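Local coordinates for mannitol dehydrogenase (Pseudomonas fluorescens, PDB 1LJ8), which binds NAD and probably catalyses the NAD-dependent oxidation of mannitol to fructose as a mannitol 2-dehydrogenase, at residues A[68-73]-A[105-110]; A[25-30]-A[59-64]; A[74-79]-A[252-257]. All blocks are in the same frame, centred on the assembly; numbering follows the deposited sequence.

Overall arrangement
All three contacts reach the same mixed sheet of the Rossmann domain. Contact 2 is the buried one: strands 27-32 and 59-64 pair through backbone hydrogen bonds in the middle of the sheet. Contacts 1 and 3 are partly buried and share helix 69-77, which follows strand 59-64. Contact 1 sets the start of that helix against the end of strand 96-107, combining an apolar interior, a ribose-binding acid and salt bridges at the surface. Contact 3 joins the C-terminal end of the same helix to residues 252-257 through a glutamine just after it and a tryptophan edge. Ala72 packs on Trp254, linking contacts 1 and 3; Gly64 bonds to Leu106 and Ala108, linking contacts 1 and 2.

Contact 1 of 3, residues A[68-73]-A[105-110]. With NAD (nicotinamide-adenine-dinucleotide), chain B.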
loop_
_atom_site.group_PDB
_atom_site.type_symbol
_atom_site.label_atom_id
_atom_site.label_comp_id
_atom_site.label_asym_id
_atom_site.label_seq_id
_atom_site.Cartn_x
_atom_site.Cartn_y
_atom_site.Cartn_z
ATOM N N GLU A 68 -12.737 -9.710 6.468
ATOM C CA GLU A 68 -11.486 -9.857 7.228
ATOM C C GLU A 68 -11.188 -8.718 8.214
ATOM O O GLU A 68 -10.331 -8.860 9.086
ATOM C CB GLU A 68 -10.263 -10.079 6.306
ATOM C CG GLU A 68 -10.386 -9.593 4.872
ATOM C CD GLU A 68 -11.281 -10.469 4.010
ATOM O OE1 GLU A 68 -10.891 -11.626 3.671
ATOM O OE2 GLU A 68 -12.382 -10.002 3.666
ATOM N N ASP A 69 -11.902 -7.597 8.102
ATOM C CA ASP A 69 -11.695 -6.480 9.023
ATOM C C ASP A 69 -12.301 -6.718 10.416
ATOM O O ASP A 69 -12.003 -5.991 11.356
ATOM C CB ASP A 69 -12.303 -5.199 8.431
ATOM C CG ASP A 69 -11.640 -4.810 7.113
ATOM O OD1 ASP A 69 -10.416 -5.065 6.983
ATOM O OD2 ASP A 69 -12.310 -4.272 6.222
ATOM N N ARG A 70 -13.157 -7.732 10.554
ATOM C CA ARG A 70 -13.782 -8.008 11.851
ATOM C C ARG A 70 -12.742 -8.355 12.905
ATOM O O ARG A 70 -12.837 -7.906 14.042
ATOM C CB ARG A 70 -14.782 -9.176 11.728
ATOM C CG ARG A 70 -15.691 -9.413 12.976
ATOM C CD ARG A 70 -16.548 -10.668 12.713
ATOM N NE ARG A 70 -17.039 -10.572 11.345
ATOM C CZ ARG A 70 -17.169 -11.584 10.485
ATOM N NH1 ARG A 70 -16.865 -12.840 10.848
ATOM N NH2 ARG A 70 -17.518 -11.320 9.220
ATOM N N LYS A 71 -11.760 -9.157 12.532
ATOM C CA LYS A 71 -10.719 -9.538 13.493
ATOM C C LYS A 71 -9.947 -8.304 13.949
ATOM O O LYS A 71 -9.664 -8.183 15.131
ATOM C CB LYS A 71 -9.740 -10.549 12.896
ATOM C CG LYS A 71 -8.678 -11.017 13.926
ATOM C CD LYS A 71 -7.884 -12.227 13.457
ATOM C CE LYS A 71 -7.154 -12.903 14.660
ATOM N NZ LYS A 71 -6.223 -11.953 15.367
ATOM N N ALA A 72 -9.614 -7.392 13.030
ATOM C CA ALA A 72 -8.902 -6.158 13.421
ATOM C C ALA A 72 -9.754 -5.350 14.447
ATOM O O ALA A 72 -9.270 -4.884 15.473
ATOM C CB ALA A 72 -8.652 -5.281 12.158
ATOM N N ARG A 73 -11.041 -5.182 14.141
ATOM C CA ARG A 73 -11.918 -4.429 15.012
ATOM C C ARG A 73 -11.981 -5.084 16.403
ATOM O O ARG A 73 -11.860 -4.402 17.416
ATOM C CB ARG A 73 -13.336 -4.365 14.350
ATOM C CG ARG A 73 -14.316 -3.360 14.986
ATOM C CD ARG A 73 -14.952 -3.896 16.315
ATOM N NE ARG A 73 -15.520 -5.248 16.170
ATOM C CZ ARG A 73 -16.717 -5.508 15.641
ATOM N NH1 ARG A 73 -17.495 -4.512 15.203
ATOM N NH2 ARG A 73 -17.144 -6.771 15.527
HETATM N N MSE A 105 -13.718 1.845 15.513
HETATM C CA MSE A 105 -13.624 1.264 14.174
HETATM C C MSE A 105 -15.011 0.661 13.898
HETATM O O MSE A 105 -15.489 -0.148 14.701
HETATM C CB MSE A 105 -12.566 0.179 14.125
HETATM C CG MSE A 105 -12.467 -0.454 12.739
HETATM SE SE MSE A 105 -10.957 -1.591 12.617
HETATM C CE MSE A 105 -11.384 -2.438 10.864
ATOM N N LEU A 106 -15.645 1.104 12.810
ATOM C CA LEU A 106 -16.979 0.620 12.412
ATOM C C LEU A 106 -16.821 -0.351 11.251
ATOM O O LEU A 106 -15.907 -0.191 10.412
ATOM C CB LEU A 106 -17.884 1.799 11.991
ATOM C CG LEU A 106 -18.089 2.913 13.049
ATOM C CD1 LEU A 106 -19.169 3.902 12.516
ATOM C CD2 LEU A 106 -18.473 2.339 14.416
ATOM N N LEU A 107 -17.710 -1.354 11.197
ATOM C CA LEU A 107 -17.691 -2.335 10.126
ATOM C C LEU A 107 -18.954 -2.203 9.302
ATOM O O LEU A 107 -20.059 -2.056 9.867
ATOM C CB LEU A 107 -17.674 -3.757 10.698
ATOM C CG LEU A 107 -16.484 -4.059 11.602
ATOM C CD1 LEU A 107 -16.574 -5.558 12.066
ATOM C CD2 LEU A 107 -15.153 -3.817 10.825
ATOM N N ALA A 108 -18.806 -2.225 7.986
ATOM C CA ALA A 108 -19.982 -2.145 7.121
ATOM C C ALA A 108 -20.970 -3.282 7.468
ATOM O O ALA A 108 -22.196 -3.044 7.462
ATOM C CB ALA A 108 -19.552 -2.264 5.633
ATOM N N GLU A 109 -20.464 -4.487 7.764
ATOM C CA GLU A 109 -21.337 -5.644 8.068
ATOM C C GLU A 109 -22.280 -5.405 9.259
ATOM O O GLU A 109 -23.296 -6.103 9.386
ATOM C CB GLU A 109 -20.521 -6.947 8.339
ATOM C CG GLU A 109 -19.589 -6.883 9.589
ATOM C CD GLU A 109 -18.780 -8.171 9.859
ATOM O OE1 GLU A 109 -18.375 -8.815 8.914
ATOM O OE2 GLU A 109 -18.527 -8.536 11.034
ATOM N N ASP A 110 -21.937 -4.464 10.139
ATOM C CA ASP A 110 -22.786 -4.173 11.303
ATOM C C ASP A 110 -23.955 -3.249 11.004
ATOM O O ASP A 110 -24.969 -3.243 11.729
ATOM C CB ASP A 110 -21.953 -3.580 12.469
ATOM C CG ASP A 110 -20.969 -4.588 13.036
ATOM O OD1 ASP A 110 -21.232 -5.818 12.928
ATOM O OD2 ASP A 110 -19.930 -4.183 13.623
HETATM P PA NAD B . -3.053 -4.819 5.275
HETATM O O1A NAD B . -3.198 -6.079 4.593
HETATM O O2A NAD B . -2.602 -4.706 6.691
HETATM O O5B NAD B . -4.428 -4.008 5.231
HETATM C C5B NAD B . -5.087 -3.770 3.949
HETATM C C4B NAD B . -6.396 -3.109 4.427
HETATM O O4B NAD B . -7.162 -2.756 3.201
HETATM C C3B NAD B . -7.404 -4.045 5.184
HETATM O O3B NAD B . -8.067 -3.216 6.156
HETATM C C2B NAD B . -8.332 -4.536 4.063
HETATM O O2B NAD B . -9.596 -4.982 4.538
HETATM C C1B NAD B . -8.489 -3.266 3.248
HETATM N N9A NAD B . -8.925 -3.449 1.900
HETATM C C8A NAD B . -8.486 -4.300 0.905
HETATM N N7A NAD B . -9.131 -4.127 -0.225
HETATM C C5A NAD B . -10.035 -3.113 0.053
HETATM C C6A NAD B . -10.972 -2.507 -0.792
HETATM N N6A NAD B . -11.165 -2.796 -2.079
HETATM N N1A NAD B . -11.778 -1.513 -0.255
HETATM C C2A NAD B . -11.657 -1.120 1.077
HETATM N N3A NAD B . -10.719 -1.692 1.928
HETATM C C4A NAD B . -9.932 -2.695 1.354
HETATM O O3 NAD B . -2.109 -3.943 4.347
HETATM P PN NAD B . -1.132 -2.711 4.682
HETATM O O1N NAD B . 0.218 -3.227 4.926
HETATM O O2N NAD B . -1.768 -1.929 5.747
HETATM O O5D NAD B . -1.070 -1.945 3.306
HETATM C C5D NAD B . -2.264 -1.322 2.850
HETATM C C4D NAD B . -1.847 -0.385 1.803
HETATM O O4D NAD B . -1.112 0.756 2.290
HETATM C C3D NAD B . -1.005 -0.939 0.597
HETATM O O3D NAD B . -1.798 -1.673 -0.328
HETATM C C2D NAD B . -0.314 0.298 0.058
HETATM O O2D NAD B . -1.112 0.955 -0.918
HETATM C C1D NAD B . -0.104 1.166 1.325
HETATM N N1N NAD B . 1.250 1.080 1.906
HETATM C C2N NAD B . 1.747 -0.013 2.641
HETATM C C3N NAD B . 3.060 0.022 3.034
HETATM C C7N NAD B . 3.628 -1.183 3.807
HETATM O O7N NAD B . 4.857 -1.218 3.968
HETATM N N7N NAD B . 2.853 -2.170 4.206
HETATM C C4N NAD B . 3.936 1.160 2.681
HETATM C C5N NAD B . 3.371 2.258 1.965
HETATM C C6N NAD B . 2.007 2.241 1.557
HETATM O O HOH W 1 -17.519 -1.581 15.547
HETATM O O HOH W 2 -19.426 -7.513 13.908
#
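Asp69 OD1 is held by two donors, both hydroxyls of the adenosine ribose of NAD: O2B and O3B lie 2.6 and 3.1 Å from Asp69 OD1. Asp69 OD2 takes the backbone N-H of Arg66, so both carboxylate oxygens are held. Selenomethionine Met105 runs extended to the helix, its CE 3.8 Å from Asp69 CB. Leu107 forks between two partners, CD2 facing Asp69 CB and CD1 lying 3.3 Å above one face of the Arg73 guanidinium, offset toward the rim. Farther out, Arg70, bent at chi3 (-44°), holds Glu109 side-on, NE to OE2 at 2.5 Å and NH2 to OE1 at 2.7 Å, on syn lone pairs. Arg73 meets Asp110 tip to tip, NH1 to OD2 at 2.9 Å, the planes 5° apart; two waters at its edge bridge to Met105 O, Glu109 and Asp110. An alanine in place of Arg73 would remove this salt bridge, the N-H groups holding both waters and the cover over Leu107 CD1, and would probably leave Asp110 less firmly tied to the helix. An acid taking both ribose hydroxyls is a hallmark of NAD-binding Rossmann folds, usually at the end of the second strand; here Asp69 acts from slightly beyond strand 59-64.

Contact 2 of 3, residues A[25-30]-A[59-64]; sequences TRQGIA and SICGVG
The backbone of Gly28 breaks out of the extended conformation at psi -14° (phi -138°), and this twist turns two successive N-H groups onto one carbonyl. Gly28 N donates to Ser59 O at 2.9 Å and Ile29 N to the same Ser59 O at 3.2 Å, two nearly straight hydrogen bonds in the carbonyl plane. The result is a beta bulge that shifts the parallel register by one residue between Gln27 and Ile29. Before it, Ser59 N donates to Arg26 O from above the carbonyl plane; after it, Cys61 N bonds to Ile29 O at 2.8 Å, almost along the C=O axis.

Gln27, with CG anti to its carbonyl carbon (chi1 -65°) and the chain extended beyond, lays its amide against Cys61, OE1 standing 3.6 Å from Cys61 CB. The amide is satisfied by Lys118 at OE1 and Ser103 at NE2. Ser59 OG bonds to Ser103 OG and Ser101 O, and a water links it to Thr25 OG1, which also bonds to Leu22 O. On one face Ile29 and Ile60 lie side by side, Ile29 CB 4.0 Å from Ile60 CG1. Ala30 and Cys61 line the other face beneath helix 112-119, where Leu119 and Lys118 cover them. Strand 27-32 pairs on its far side with strand 126-129, and strand 59-64 with strand 96-107, placing this bulged pair well inside the Rossmann sheet.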
loop_
_atom_site.group_PDB
_atom_site.type_symbol
_atom_site.label_atom_id
_atom_site.label_comp_id
_atom_site.label_asym_id
_atom_site.label_seq_id
_atom_site.Cartn_x
_atom_site.Cartn_y
_atom_site.Cartn_z
ATOM N N THR A 25 -10.184 13.107 23.477
ATOM C CA THR A 25 -10.000 13.249 22.017
ATOM C C THR A 25 -11.353 13.138 21.353
ATOM O O THR A 25 -12.269 12.564 21.939
ATOM C CB THR A 25 -9.039 12.187 21.468
ATOM O OG1 THR A 25 -9.497 10.874 21.808
ATOM C CG2 THR A 25 -7.639 12.376 22.061
ATOM N N ARG A 26 -11.507 13.743 20.170
ATOM C CA ARG A 26 -12.759 13.702 19.403
ATOM C C ARG A 26 -12.353 13.430 17.952
ATOM O O ARG A 26 -11.280 13.848 17.526
ATOM C CB ARG A 26 -13.527 15.022 19.493
ATOM C CG ARG A 26 -13.958 15.340 20.964
ATOM C CD ARG A 26 -15.014 14.348 21.426
ATOM N NE ARG A 26 -15.528 14.648 22.765
ATOM C CZ ARG A 26 -15.045 14.123 23.890
ATOM N NH1 ARG A 26 -14.028 13.265 23.853
ATOM N NH2 ARG A 26 -15.588 14.453 25.063
ATOM N N GLN A 27 -13.235 12.773 17.216
ATOM C CA GLN A 27 -12.908 12.333 15.851
ATOM C C GLN A 27 -12.994 13.374 14.770
ATOM O O GLN A 27 -13.905 14.207 14.759
ATOM C CB GLN A 27 -13.811 11.161 15.462
ATOM C CG GLN A 27 -13.569 9.911 16.327
ATOM C CD GLN A 27 -14.662 8.895 16.183
ATOM O OE1 GLN A 27 -15.646 9.124 15.471
ATOM N NE2 GLN A 27 -14.516 7.775 16.858
ATOM N N GLY A 28 -12.029 13.309 13.847
ATOM C CA GLY A 28 -12.031 14.215 12.713
ATOM C C GLY A 28 -11.675 13.509 11.420
ATOM O O GLY A 28 -11.835 14.081 10.322
ATOM N N ILE A 29 -11.151 12.288 11.536
ATOM C CA ILE A 29 -10.782 11.512 10.350
ATOM C C ILE A 29 -11.484 10.165 10.371
ATOM O O ILE A 29 -11.547 9.530 11.439
ATOM C CB ILE A 29 -9.248 11.240 10.362
ATOM C CG1 ILE A 29 -8.489 12.579 10.308
ATOM C CG2 ILE A 29 -8.836 10.262 9.227
ATOM C CD1 ILE A 29 -6.974 12.413 10.704
ATOM N N ALA A 30 -12.034 9.751 9.220
ATOM C CA ALA A 30 -12.585 8.401 9.084
ATOM C C ALA A 30 -11.604 7.704 8.118
ATOM O O ALA A 30 -11.414 8.149 6.959
ATOM C CB ALA A 30 -13.995 8.401 8.490
ATOM N N SER A 59 -8.994 12.763 16.109
ATOM C CA SER A 59 -8.950 11.321 16.344
ATOM C C SER A 59 -9.469 10.594 15.113
ATOM O O SER A 59 -10.245 11.129 14.327
ATOM C CB SER A 59 -9.851 10.944 17.535
ATOM O OG SER A 59 -9.705 9.552 17.855
ATOM N N ILE A 60 -9.046 9.343 14.959
ATOM C CA ILE A 60 -9.438 8.537 13.814
ATOM C C ILE A 60 -10.511 7.498 14.141
ATOM O O ILE A 60 -10.429 6.787 15.156
ATOM C CB ILE A 60 -8.198 7.777 13.297
ATOM C CG1 ILE A 60 -7.164 8.787 12.779
ATOM C CG2 ILE A 60 -8.577 6.746 12.181
ATOM C CD1 ILE A 60 -5.680 8.177 12.856
ATOM N N CYS A 61 -11.535 7.432 13.290
ATOM C CA CYS A 61 -12.551 6.377 13.401
ATOM C C CYS A 61 -12.207 5.420 12.248
ATOM O O CYS A 61 -12.302 5.786 11.051
ATOM C CB CYS A 61 -13.984 6.930 13.197
ATOM S SG CYS A 61 -15.203 5.558 13.426
ATOM N N GLY A 62 -11.754 4.209 12.581
ATOM C CA GLY A 62 -11.460 3.237 11.523
ATOM C C GLY A 62 -12.752 2.797 10.829
ATOM O O GLY A 62 -13.846 2.921 11.423
ATOM N N VAL A 63 -12.627 2.284 9.603
ATOM C CA VAL A 63 -13.773 1.825 8.813
ATOM C C VAL A 63 -13.325 0.554 8.091
ATOM O O VAL A 63 -12.313 0.564 7.366
ATOM C CB VAL A 63 -14.169 2.874 7.754
ATOM C CG1 VAL A 63 -15.227 2.271 6.773
ATOM C CG2 VAL A 63 -14.741 4.107 8.422
ATOM N N GLY A 64 -14.069 -0.530 8.305
ATOM C CA GLY A 64 -13.751 -1.785 7.644
ATOM C C GLY A 64 -14.899 -2.199 6.728
ATOM O O GLY A 64 -16.057 -2.337 7.182
HETATM O O HOH W 3 -7.953 9.319 19.869
#

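Contact 3 of 3, residues A[74-79]-A[252-257]; sequences DDLAGQ and DAWPVV
An Asx turn at Asp252, just ahead of strand 256-258, receives the C-terminal end of helix 69-77. Asp252 OD1 closes the turn by accepting from Trp254 N at 2.9 Å, and it accepts a second bond from Gln79 NE2 at 2.8 Å. Both donors approach OD1 from above the carboxylate plane, whereas OD1 lies almost in the plane of the Gln79 amide; the two flat groups are turned 63° against each other. Gln79 reaches across with CG anti to its carbonyl carbon and the chain extended beyond. Its other amide atom, OE1, takes the backbone N-H of Ala253 at 2.7 Å in a nearly straight bond in the carbonyl plane, so one glutamine engages both the side chain and the backbone of the turn. This pincer leaves two acceptors close together, Gln79 OE1 and Asp252 OD1 at 3.2 Å; Lys2 NZ, bonded to OE1, would probably ease their repulsion. Gln79 NE2 also bonds to Leu82 O, and Asp252 OD2 to Thr84 OG1, tying the buried polar ends to the neighbouring strand 83-87 and the loop before it.

One helical turn back, Asp75 crosses Trp254 at about a right angle, its CG 3.9 Å from Ala253 CB, while its OD2 is engaged in a salt bridge with Lys71. Leu76 meets the indole at its edge: Leu76 CG lies in the ring plane, 4.0 Å from Trp254 CE3. The ring, swung there with CG anti to the backbone N (chi1 -170°), has a cation-pi partner in Arg39 and comes within about 5 Å of NAD, side chain to cofactor. The contact thus secures a helix of the Rossmann fold to the segment leading into an outermost strand of its nucleotide-binding sheet.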
loop_
_atom_site.group_PDB
_atom_site.type_symbol
_atom_site.label_atom_id
_atom_site.label_comp_id
_atom_site.label_asym_id
_atom_site.label_seq_id
_atom_site.Cartn_x
_atom_site.Cartn_y
_atom_site.Cartn_z
ATOM N N ASP A 74 -12.190 -6.404 16.441
ATOM C CA ASP A 74 -12.294 -7.104 17.718
ATOM C C ASP A 74 -10.994 -7.012 18.517
ATOM O O ASP A 74 -11.029 -6.741 19.716
ATOM C CB ASP A 74 -12.643 -8.579 17.505
ATOM C CG ASP A 74 -14.072 -8.787 16.984
ATOM O OD1 ASP A 74 -14.879 -7.845 17.028
ATOM O OD2 ASP A 74 -14.365 -9.931 16.562
ATOM N N ASP A 75 -9.855 -7.174 17.840
ATOM C CA ASP A 75 -8.561 -7.132 18.524
ATOM C C ASP A 75 -8.332 -5.749 19.099
ATOM O O ASP A 75 -7.872 -5.622 20.253
ATOM C CB ASP A 75 -7.395 -7.489 17.581
ATOM C CG ASP A 75 -7.300 -9.009 17.277
ATOM O OD1 ASP A 75 -7.938 -9.828 17.966
ATOM O OD2 ASP A 75 -6.558 -9.364 16.343
ATOM N N LEU A 76 -8.626 -4.705 18.309
ATOM C CA LEU A 76 -8.427 -3.362 18.818
ATOM C C LEU A 76 -9.456 -3.039 19.926
ATOM O O LEU A 76 -9.099 -2.453 20.945
ATOM C CB LEU A 76 -8.541 -2.305 17.699
ATOM C CG LEU A 76 -7.427 -2.301 16.659
ATOM C CD1 LEU A 76 -7.755 -1.258 15.593
ATOM C CD2 LEU A 76 -6.081 -2.006 17.335
ATOM N N ALA A 77 -10.726 -3.404 19.721
ATOM C CA ALA A 77 -11.751 -3.098 20.733
ATOM C C ALA A 77 -11.400 -3.745 22.062
ATOM O O ALA A 77 -11.685 -3.177 23.117
ATOM C CB ALA A 77 -13.119 -3.561 20.277
ATOM N N GLY A 78 -10.774 -4.921 22.020
ATOM C CA GLY A 78 -10.399 -5.578 23.271
ATOM C C GLY A 78 -9.255 -4.866 23.986
ATOM O O GLY A 78 -8.890 -5.207 25.120
ATOM N N GLN A 79 -8.689 -3.852 23.334
ATOM C CA GLN A 79 -7.590 -3.065 23.905
ATOM C C GLN A 79 -8.002 -1.572 24.035
ATOM O O GLN A 79 -7.148 -0.694 24.222
ATOM C CB GLN A 79 -6.315 -3.199 23.027
ATOM C CG GLN A 79 -5.862 -4.635 23.072
ATOM C CD GLN A 79 -4.614 -4.992 22.267
ATOM O OE1 GLN A 79 -4.154 -6.118 22.373
ATOM N NE2 GLN A 79 -4.076 -4.051 21.460
ATOM N N ASP A 252 0.049 -7.828 23.273
ATOM C CA ASP A 252 -0.771 -7.029 22.367
ATOM C C ASP A 252 -1.348 -8.016 21.331
ATOM O O ASP A 252 -0.601 -8.742 20.683
ATOM C CB ASP A 252 0.129 -5.966 21.699
ATOM C CG ASP A 252 -0.653 -4.954 20.872
ATOM O OD1 ASP A 252 -1.752 -5.291 20.380
ATOM O OD2 ASP A 252 -0.154 -3.825 20.715
ATOM N N ALA A 253 -2.680 -8.047 21.163
ATOM C CA ALA A 253 -3.266 -8.995 20.232
ATOM C C ALA A 253 -2.881 -8.608 18.798
ATOM O O ALA A 253 -2.902 -9.463 17.914
ATOM C CB ALA A 253 -4.812 -9.000 20.344
ATOM N N TRP A 254 -2.577 -7.336 18.573
ATOM C CA TRP A 254 -2.268 -6.914 17.179
ATOM C C TRP A 254 -1.439 -5.649 17.141
ATOM O O TRP A 254 -1.912 -4.551 16.816
ATOM C CB TRP A 254 -3.594 -6.709 16.394
ATOM C CG TRP A 254 -3.454 -6.513 14.877
ATOM C CD1 TRP A 254 -2.614 -7.178 14.030
ATOM C CD2 TRP A 254 -4.164 -5.562 14.083
ATOM N NE1 TRP A 254 -2.754 -6.677 12.742
ATOM C CE2 TRP A 254 -3.699 -5.685 12.760
ATOM C CE3 TRP A 254 -5.144 -4.598 14.374
ATOM C CZ2 TRP A 254 -4.187 -4.873 11.713
ATOM C CZ3 TRP A 254 -5.618 -3.788 13.349
ATOM C CH2 TRP A 254 -5.136 -3.932 12.035
ATOM N N PRO A 255 -0.172 -5.781 17.505
ATOM C CA PRO A 255 0.670 -4.587 17.455
ATOM C C PRO A 255 1.001 -4.311 15.973
ATOM O O PRO A 255 0.692 -5.140 15.110
ATOM C CB PRO A 255 1.919 -5.007 18.226
ATOM C CG PRO A 255 2.040 -6.513 17.929
ATOM C CD PRO A 255 0.553 -6.980 17.971
ATOM N N VAL A 256 1.574 -3.151 15.674
ATOM C CA VAL A 256 2.009 -2.881 14.288
ATOM C C VAL A 256 3.544 -2.802 14.360
ATOM O O VAL A 256 4.091 -2.201 15.291
ATOM C CB VAL A 256 1.429 -1.580 13.688
ATOM C CG1 VAL A 256 1.912 -0.303 14.454
ATOM C CG2 VAL A 256 1.862 -1.481 12.172
ATOM N N VAL A 257 4.225 -3.482 13.438
ATOM C CA VAL A 257 5.692 -3.433 13.425
ATOM C C VAL A 257 6.099 -2.625 12.188
ATOM O O VAL A 257 5.410 -2.678 11.149
ATOM C CB VAL A 257 6.335 -4.865 13.349
ATOM C CG1 VAL A 257 6.119 -5.592 14.696
ATOM C CG2 VAL A 257 5.751 -5.670 12.216
#